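Local structure of membrane-bound lytic murein transglycosylase (2PNW) at residues P125-I130 with S154-R159; L307-D312 with G346-T351. The protein probably cleaves the beta-1,4-glycosidic bond between N-acetylmuramic acid and N-acetylglucosamine in peptidoglycan, leaving 1,6-anhydromuramic acid ends, as lytic transglycosylases of the MltA family do. One frame throughout, in Å; residues are numbered along the deposited sequence.

Following the chain from the N terminus, contact 1 comes first: 125-130 and 154-159 enclose a loop of 23 residues holding strand 145-149 and most of strand 152-154, so that the edge strand 127-129 meets the chain running from strand 152-154 to helix 159-163. Contact 2 closes later, between the loop 307-312 that follows strand 299-304 and the end of helix 343-350, across 33 residues that include strands 316-324 and 334-341. The two loops lie in series, neither nested nor crossed. Contact 1 belongs to the MltA-specific insert and contact 2 to the 3D domain; their centres are about 37 Å apart, on opposite sides of the chain's centre.

Contact 1 (P125-I130 with S154-R159); sequences PELVDI and SYFPDR
Leu127 and Phe156 make the apolar part of this contact. The branch methyl CD1 of Leu127 does the touching, 3.5 Å from Phe156 CD1, and it meets the ring near its attachment point, at CG and CD1; its approach is oblique to the ring, and the two side chains cross at about a right angle. Leu127 holds its CG anti to the backbone N (chi1 -176°), which carries the methyl across to the aromatic side chain although Leu127 CA and Phe156 CA stand 7.1 Å apart. Pro157 CD lies 3.2 Å above the plane of the Phe156 ring, toward its rim, so the next residue in the chain covers part of one face.

The polar neighbour is Glu126. Its chain bends at chi2 (-84°) and brings OE2 to the ring edge, near the plane, 3.8 Å from Phe156 CE1; carboxylate and ring planes are 35° apart. The other oxygen, OE1, forms a salt bridge with Arg170, which gives the carboxylate its strong partner.

No hydrogen bond joins the two segments, and only about 150 Å² is buried between them. Backbone pairing with strand 145-149 holds 127-129 in its sheet, while van der Waals contact joins it to Phe156. An acidic oxygen beside the positive rim of an aromatic ring is probably mildly favourable, but the Arg170 salt bridge should dominate its electrostatics.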
ATOM      1  N   PRO A 125      -9.549 -10.871  19.294  1.00 16.83           N
ATOM      2  CA  PRO A 125     -10.908 -10.330  19.473  1.00 17.38           C
ATOM      3  C   PRO A 125     -10.939  -9.092  20.400  1.00 17.84           C
ATOM      4  O   PRO A 125     -11.924  -8.347  20.403  1.00 17.92           O
ATOM      5  CB  PRO A 125     -11.673 -11.508  20.109  1.00 17.21           C
ATOM      6  CG  PRO A 125     -10.581 -12.308  20.826  1.00 16.72           C
ATOM      7  CD  PRO A 125      -9.375 -12.195  19.937  1.00 17.00           C
ATOM      8  N   GLU A 126      -9.873  -8.886  21.189  1.00 17.16           N
ATOM      9  CA  GLU A 126      -9.813  -7.749  22.109  1.00 16.83           C
ATOM     10  C   GLU A 126      -9.224  -6.513  21.446  1.00 17.03           C
ATOM     11  O   GLU A 126      -9.120  -5.472  22.076  1.00 16.85           O
ATOM     12  CB  GLU A 126      -9.063  -8.096  23.419  1.00 17.59           C
ATOM     13  CG  GLU A 126      -7.521  -8.231  23.285  1.00 18.22           C
ATOM     14  CD  GLU A 126      -7.026  -9.624  22.818  1.00 21.49           C
ATOM     15  OE1 GLU A 126      -7.834 -10.479  22.358  1.00 19.47           O
ATOM     16  OE2 GLU A 126      -5.791  -9.858  22.907  1.00 21.52           O
ATOM     17  N   LEU A 127      -8.808  -6.635  20.188  1.00 16.64           N
ATOM     18  CA  LEU A 127      -8.239  -5.499  19.463  1.00 16.25           C
ATOM     19  C   LEU A 127      -9.396  -4.776  18.789  1.00 17.03           C
ATOM     20  O   LEU A 127      -9.822  -5.126  17.676  1.00 17.18           O
ATOM     21  CB  LEU A 127      -7.191  -5.929  18.427  1.00 15.46           C
ATOM     22  CG  LEU A 127      -6.477  -4.779  17.678  1.00 16.54           C
ATOM     23  CD1 LEU A 127      -5.586  -3.949  18.635  1.00 17.15           C
ATOM     24  CD2 LEU A 127      -5.630  -5.398  16.572  1.00 16.16           C
ATOM     25  N   VAL A 128      -9.914  -3.770  19.482  1.00 16.35           N
ATOM     26  CA  VAL A 128     -11.131  -3.075  19.037  1.00 16.41           C
ATOM     27  C   VAL A 128     -10.798  -1.789  18.295  1.00 16.78           C
ATOM     28  O   VAL A 128      -9.783  -1.140  18.568  1.00 15.97           O
ATOM     29  CB  VAL A 128     -12.076  -2.792  20.225  1.00 16.86           C
ATOM     30  CG1 VAL A 128     -12.552  -4.107  20.829  1.00 17.48           C
ATOM     31  CG2 VAL A 128     -11.355  -1.865  21.316  1.00 16.20           C
ATOM     32  N   ASP A 129     -11.641  -1.451  17.321  1.00 16.93           N
ATOM     33  CA  ASP A 129     -11.636  -0.128  16.714  1.00 17.36           C
ATOM     34  C   ASP A 129     -12.004   0.930  17.748  1.00 17.28           C
ATOM     35  O   ASP A 129     -12.862   0.709  18.641  1.00 16.49           O
ATOM     36  CB  ASP A 129     -12.605  -0.063  15.522  1.00 17.92           C
ATOM     37  CG  ASP A 129     -12.349  -1.166  14.530  1.00 22.58           C
ATOM     38  OD1 ASP A 129     -11.546  -0.974  13.613  1.00 26.03           O
ATOM     39  OD2 ASP A 129     -12.872  -2.281  14.743  1.00 31.42           O
ATOM     40  N   ILE A 130     -11.378   2.097  17.592  1.00 16.74           N
ATOM     41  CA  ILE A 130     -11.613   3.210  18.520  1.00 16.95           C
ATOM     42  C   ILE A 130     -12.338   4.353  17.825  1.00 17.72           C
ATOM     43  O   ILE A 130     -11.944   4.778  16.745  1.00 18.29           O
ATOM     44  CB  ILE A 130     -10.275   3.757  19.091  1.00 17.60           C
ATOM     45  CG1 ILE A 130      -9.495   2.653  19.812  1.00 16.23           C
ATOM     46  CG2 ILE A 130     -10.501   5.006  20.024  1.00 17.56           C
ATOM     47  CD1 ILE A 130     -10.127   2.167  21.142  1.00 17.15           C
ATOM     48  N   SER A 154      -7.424   0.032  26.903  1.00 20.91           N
ATOM     49  CA  SER A 154      -6.034   0.434  27.125  1.00 20.31           C
ATOM     50  C   SER A 154      -5.244   0.323  25.808  1.00 18.56           C
ATOM     51  O   SER A 154      -5.796  -0.086  24.776  1.00 17.27           O
ATOM     52  CB  SER A 154      -5.445  -0.389  28.270  1.00 20.34           C
ATOM     53  OG  SER A 154      -5.382  -1.763  27.943  1.00 24.79           O
ATOM     54  N   TYR A 155      -3.973   0.708  25.804  1.00 17.97           N
ATOM     55  CA  TYR A 155      -3.165   0.540  24.591  1.00 16.69           C
ATOM     56  C   TYR A 155      -2.855  -0.948  24.351  1.00 16.82           C
ATOM     57  O   TYR A 155      -2.546  -1.683  25.308  1.00 15.30           O
ATOM     58  CB  TYR A 155      -1.858   1.361  24.708  1.00 16.97           C
ATOM     59  CG  TYR A 155      -2.123   2.846  24.635  1.00 17.10           C
ATOM     60  CD1 TYR A 155      -2.493   3.448  23.431  1.00 17.04           C
ATOM     61  CD2 TYR A 155      -2.060   3.637  25.793  1.00 18.53           C
ATOM     62  CE1 TYR A 155      -2.769   4.817  23.363  1.00 17.60           C
ATOM     63  CE2 TYR A 155      -2.344   5.001  25.747  1.00 16.91           C
ATOM     64  CZ  TYR A 155      -2.698   5.569  24.529  1.00 16.52           C
ATOM     65  OH  TYR A 155      -2.945   6.896  24.467  1.00 16.99           O
ATOM     66  N   PHE A 156      -2.893  -1.374  23.085  1.00 15.44           N
ATOM     67  CA  PHE A 156      -2.561  -2.751  22.759  1.00 15.76           C
ATOM     68  C   PHE A 156      -1.033  -2.894  22.858  1.00 16.46           C
ATOM     69  O   PHE A 156      -0.313  -1.923  22.588  1.00 16.28           O
ATOM     70  CB  PHE A 156      -3.079  -3.126  21.361  1.00 15.61           C
ATOM     71  CG  PHE A 156      -3.134  -4.602  21.143  1.00 15.38           C
ATOM     72  CD1 PHE A 156      -4.236  -5.346  21.573  1.00 17.56           C
ATOM     73  CD2 PHE A 156      -2.029  -5.274  20.588  1.00 14.65           C
ATOM     74  CE1 PHE A 156      -4.258  -6.750  21.391  1.00 18.95           C
ATOM     75  CE2 PHE A 156      -2.045  -6.655  20.424  1.00 17.52           C
ATOM     76  CZ  PHE A 156      -3.156  -7.383  20.819  1.00 18.03           C
ATOM     77  N   PRO A 157      -0.537  -4.070  23.290  1.00 17.99           N
ATOM     78  CA  PRO A 157       0.921  -4.311  23.300  1.00 17.30           C
ATOM     79  C   PRO A 157       1.613  -3.942  21.969  1.00 16.84           C
ATOM     80  O   PRO A 157       0.968  -3.945  20.916  1.00 17.03           O
ATOM     81  CB  PRO A 157       0.994  -5.814  23.525  1.00 17.75           C
ATOM     82  CG  PRO A 157      -0.175  -6.094  24.390  1.00 20.55           C
ATOM     83  CD  PRO A 157      -1.273  -5.247  23.822  1.00 16.79           C
ATOM     84  N   ASP A 158       2.909  -3.621  22.015  1.00 15.74           N
ATOM     85  CA  ASP A 158       3.650  -3.262  20.797  1.00 15.62           C
ATOM     86  C   ASP A 158       4.348  -4.471  20.178  1.00 14.30           C
ATOM     87  O   ASP A 158       4.256  -5.557  20.707  1.00 14.60           O
ATOM     88  CB  ASP A 158       4.656  -2.101  21.054  1.00 15.92           C
ATOM     89  CG  ASP A 158       5.761  -2.472  22.027  1.00 18.49           C
ATOM     90  OD1 ASP A 158       5.858  -3.637  22.477  1.00 16.59           O
ATOM     91  OD2 ASP A 158       6.563  -1.570  22.340  1.00 21.87           O
ATOM     92  N   ARG A 159       5.024  -4.261  19.049  1.00 13.64           N
ATOM     93  CA  ARG A 159       5.685  -5.338  18.319  1.00 14.09           C
ATOM     94  C   ARG A 159       6.588  -6.164  19.250  1.00 14.02           C
ATOM     95  O   ARG A 159       6.549  -7.415  19.256  1.00 13.59           O
ATOM     96  CB  ARG A 159       6.504  -4.737  17.160  1.00 12.40           C
ATOM     97  CG  ARG A 159       7.347  -5.772  16.369  1.00 12.33           C
ATOM     98  CD  ARG A 159       8.081  -5.128  15.213  1.00 13.94           C
ATOM     99  NE  ARG A 159       7.165  -4.613  14.197  1.00 16.00           N
ATOM    100  CZ  ARG A 159       6.520  -5.390  13.317  1.00 13.84           C
ATOM    101  NH1 ARG A 159       6.717  -6.713  13.333  1.00 13.76           N
ATOM    102  NH2 ARG A 159       5.705  -4.832  12.426  1.00 15.16           N
TER

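Contact 2 (L307-D312 with G346-T351); sequences LTHLDD and GELAGT
His309 reaches from its turn to the C-terminal part of helix 343-350 and makes a hydrogen bond across the contact. Its NE2 donates to Leu348 O at 2.8 Å, with an N-H...O angle of 166°. The oxygen lies 4° out of the imidazole plane, and the nitrogen sits in the carbonyl plane on a lone pair (C=O...N angle 136°), so the bond is well aligned at both ends and should restrict rotation of the ring. Thr351 OG1 lies close by, 3.2 Å from His309 NE2, and approaches the ring obliquely.

Apolar contacts flank this bond. The side chains of Leu348 and His309 run antiparallel alongside each other, with Leu348 CD2 3.7 Å from His309 CD2. Leu310 comes in alongside the helix and sets its CD2 3.9 Å from Leu348 CB. Beyond the helix residues, Leu310 also packs on Phe316 of strand 316-324.

Within 307-312 the chain folds as a type I beta turn from Thr308 to Asp311, marked by Asp311 N bonded to Thr308 O at 3.2 Å. His309 and Leu310 occupy its two central positions, so both residues that touch the helix are presented by the turn. The result is a side-chain-to-main-chain bond at the last turn of a helix, joining the 299-304/316-324 connection to helix 343-350 within the double-psi beta-barrel-related 3D domain.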
ATOM      1  N   LEU A 307      13.367   6.795 -13.515  1.00 32.46           N
ATOM      2  CA  LEU A 307      13.004   5.415 -13.185  1.00 31.40           C
ATOM      3  C   LEU A 307      12.862   4.603 -14.461  1.00 31.94           C
ATOM      4  O   LEU A 307      11.877   4.751 -15.202  1.00 31.90           O
ATOM      5  CB  LEU A 307      11.701   5.392 -12.384  1.00 31.80           C
ATOM      6  CG  LEU A 307      11.086   4.050 -11.971  1.00 30.94           C
ATOM      7  CD1 LEU A 307      12.025   3.232 -11.096  1.00 31.47           C
ATOM      8  CD2 LEU A 307       9.762   4.339 -11.239  1.00 30.34           C
ATOM      9  N   THR A 308      13.843   3.735 -14.709  1.00 31.74           N
ATOM     10  CA  THR A 308      13.955   3.039 -15.985  1.00 32.18           C
ATOM     11  C   THR A 308      13.845   1.530 -15.882  1.00 31.91           C
ATOM     12  O   THR A 308      13.545   0.873 -16.872  1.00 32.09           O
ATOM     13  CB  THR A 308      15.278   3.401 -16.700  1.00 32.61           C
ATOM     14  OG1 THR A 308      16.388   3.076 -15.846  1.00 34.02           O
ATOM     15  CG2 THR A 308      15.315   4.887 -17.004  1.00 33.37           C
ATOM     16  N   HIS A 309      14.057   0.974 -14.688  1.00 31.74           N
ATOM     17  CA  HIS A 309      14.141  -0.477 -14.551  1.00 32.20           C
ATOM     18  C   HIS A 309      12.796  -1.203 -14.473  1.00 32.49           C
ATOM     19  O   HIS A 309      12.765  -2.435 -14.419  1.00 32.55           O
ATOM     20  CB  HIS A 309      15.099  -0.887 -13.417  1.00 32.52           C
ATOM     21  CG  HIS A 309      14.549  -0.692 -12.038  1.00 32.39           C
ATOM     22  ND1 HIS A 309      14.597   0.518 -11.385  1.00 32.61           N
ATOM     23  CD2 HIS A 309      13.989  -1.566 -11.170  1.00 34.11           C
ATOM     24  CE1 HIS A 309      14.066   0.392 -10.180  1.00 33.65           C
ATOM     25  NE2 HIS A 309      13.697  -0.867 -10.022  1.00 33.82           N
ATOM     26  N   LEU A 310      11.696  -0.445 -14.497  1.00 32.53           N
ATOM     27  CA  LEU A 310      10.358  -1.043 -14.627  1.00 33.27           C
ATOM     28  C   LEU A 310       9.845  -0.991 -16.075  1.00 34.23           C
ATOM     29  O   LEU A 310       8.728  -1.419 -16.359  1.00 33.91           O
ATOM     30  CB  LEU A 310       9.345  -0.371 -13.680  1.00 32.64           C
ATOM     31  CG  LEU A 310       9.748  -0.206 -12.214  1.00 32.41           C
ATOM     32  CD1 LEU A 310       8.620   0.418 -11.405  1.00 29.99           C
ATOM     33  CD2 LEU A 310      10.156  -1.555 -11.625  1.00 31.63           C
ATOM     34  N   ASP A 311      10.657  -0.453 -16.985  1.00 35.16           N
ATOM     35  CA  ASP A 311      10.249  -0.309 -18.382  1.00 36.42           C
ATOM     36  C   ASP A 311      11.381  -0.722 -19.319  1.00 37.87           C
ATOM     37  O   ASP A 311      11.506  -0.170 -20.422  1.00 38.10           O
ATOM     38  CB  ASP A 311       9.835   1.137 -18.684  1.00 35.89           C
ATOM     39  CG  ASP A 311       8.502   1.521 -18.052  1.00 36.28           C
ATOM     40  OD1 ASP A 311       8.491   1.939 -16.874  1.00 34.46           O
ATOM     41  OD2 ASP A 311       7.473   1.443 -18.755  1.00 37.22           O
ATOM     42  N   ASP A 312      12.204  -1.675 -18.868  1.00 39.22           N
ATOM     43  CA  ASP A 312      13.341  -2.203 -19.652  1.00 40.73           C
ATOM     44  C   ASP A 312      14.205  -1.071 -20.239  1.00 40.61           C
ATOM     45  O   ASP A 312      14.477  -1.040 -21.445  1.00 41.53           O
ATOM     46  CB  ASP A 312      12.826  -3.171 -20.737  1.00 41.08           C
ATOM     47  CG  ASP A 312      13.948  -3.928 -21.469  1.00 44.29           C
ATOM     48  OD1 ASP A 312      15.095  -4.007 -20.959  1.00 46.27           O
ATOM     49  OD2 ASP A 312      13.661  -4.457 -22.572  1.00 46.08           O
ATOM     50  N   GLY A 346       9.818  -8.137  -5.917  1.00 21.25           N
ATOM     51  CA  GLY A 346      10.512  -7.531  -4.763  1.00 22.16           C
ATOM     52  C   GLY A 346      11.843  -6.894  -5.128  1.00 22.47           C
ATOM     53  O   GLY A 346      12.199  -5.811  -4.660  1.00 21.72           O
ATOM     54  N   GLU A 347      12.589  -7.578  -5.976  1.00 23.97           N
ATOM     55  CA  GLU A 347      13.882  -7.046  -6.404  1.00 24.52           C
ATOM     56  C   GLU A 347      13.674  -5.727  -7.142  1.00 24.35           C
ATOM     57  O   GLU A 347      14.388  -4.763  -6.898  1.00 23.85           O
ATOM     58  CB  GLU A 347      14.640  -8.075  -7.258  1.00 25.09           C
ATOM     59  CG  GLU A 347      15.086  -9.313  -6.457  1.00 26.95           C
ATOM     60  CD  GLU A 347      15.855  -8.953  -5.198  1.00 31.97           C
ATOM     61  OE1 GLU A 347      16.976  -8.426  -5.311  1.00 33.63           O
ATOM     62  OE2 GLU A 347      15.337  -9.183  -4.081  1.00 36.02           O
ATOM     63  N   LEU A 348      12.657  -5.684  -8.003  1.00 24.43           N
ATOM     64  CA  LEU A 348      12.312  -4.477  -8.750  1.00 24.56           C
ATOM     65  C   LEU A 348      11.897  -3.339  -7.844  1.00 24.20           C
ATOM     66  O   LEU A 348      12.329  -2.192  -8.016  1.00 24.65           O
ATOM     67  CB  LEU A 348      11.192  -4.784  -9.745  1.00 25.45           C
ATOM     68  CG  LEU A 348      11.543  -5.656 -10.956  1.00 26.81           C
ATOM     69  CD1 LEU A 348      10.286  -5.928 -11.735  1.00 29.90           C
ATOM     70  CD2 LEU A 348      12.596  -4.979 -11.836  1.00 28.79           C
ATOM     71  N   ALA A 349      11.063  -3.654  -6.856  1.00 23.84           N
ATOM     72  CA  ALA A 349      10.538  -2.644  -5.958  1.00 23.43           C
ATOM     73  C   ALA A 349      11.616  -2.047  -5.056  1.00 23.85           C
ATOM     74  O   ALA A 349      11.563  -0.861  -4.711  1.00 23.69           O
ATOM     75  CB  ALA A 349       9.410  -3.266  -5.092  1.00 23.58           C
ATOM     76  N   GLY A 350      12.583  -2.885  -4.671  1.00 24.43           N
ATOM     77  CA  GLY A 350      13.525  -2.564  -3.584  1.00 24.74           C
ATOM     78  C   GLY A 350      14.388  -1.328  -3.794  1.00 25.75           C
ATOM     79  O   GLY A 350      14.846  -0.715  -2.813  1.00 25.76           O
ATOM     80  N   THR A 351      14.596  -0.957  -5.060  1.00 25.90           N
ATOM     81  CA  THR A 351      15.444   0.176  -5.410  1.00 27.16           C
ATOM     82  C   THR A 351      14.674   1.411  -5.923  1.00 27.88           C
ATOM     83  O   THR A 351      15.289   2.435  -6.258  1.00 28.38           O
ATOM     84  CB  THR A 351      16.520  -0.238  -6.439  1.00 27.61           C
ATOM     85  OG1 THR A 351      15.886  -0.737  -7.632  1.00 28.42           O
ATOM     86  CG2 THR A 351      17.449  -1.321  -5.857  1.00 27.65           C
TER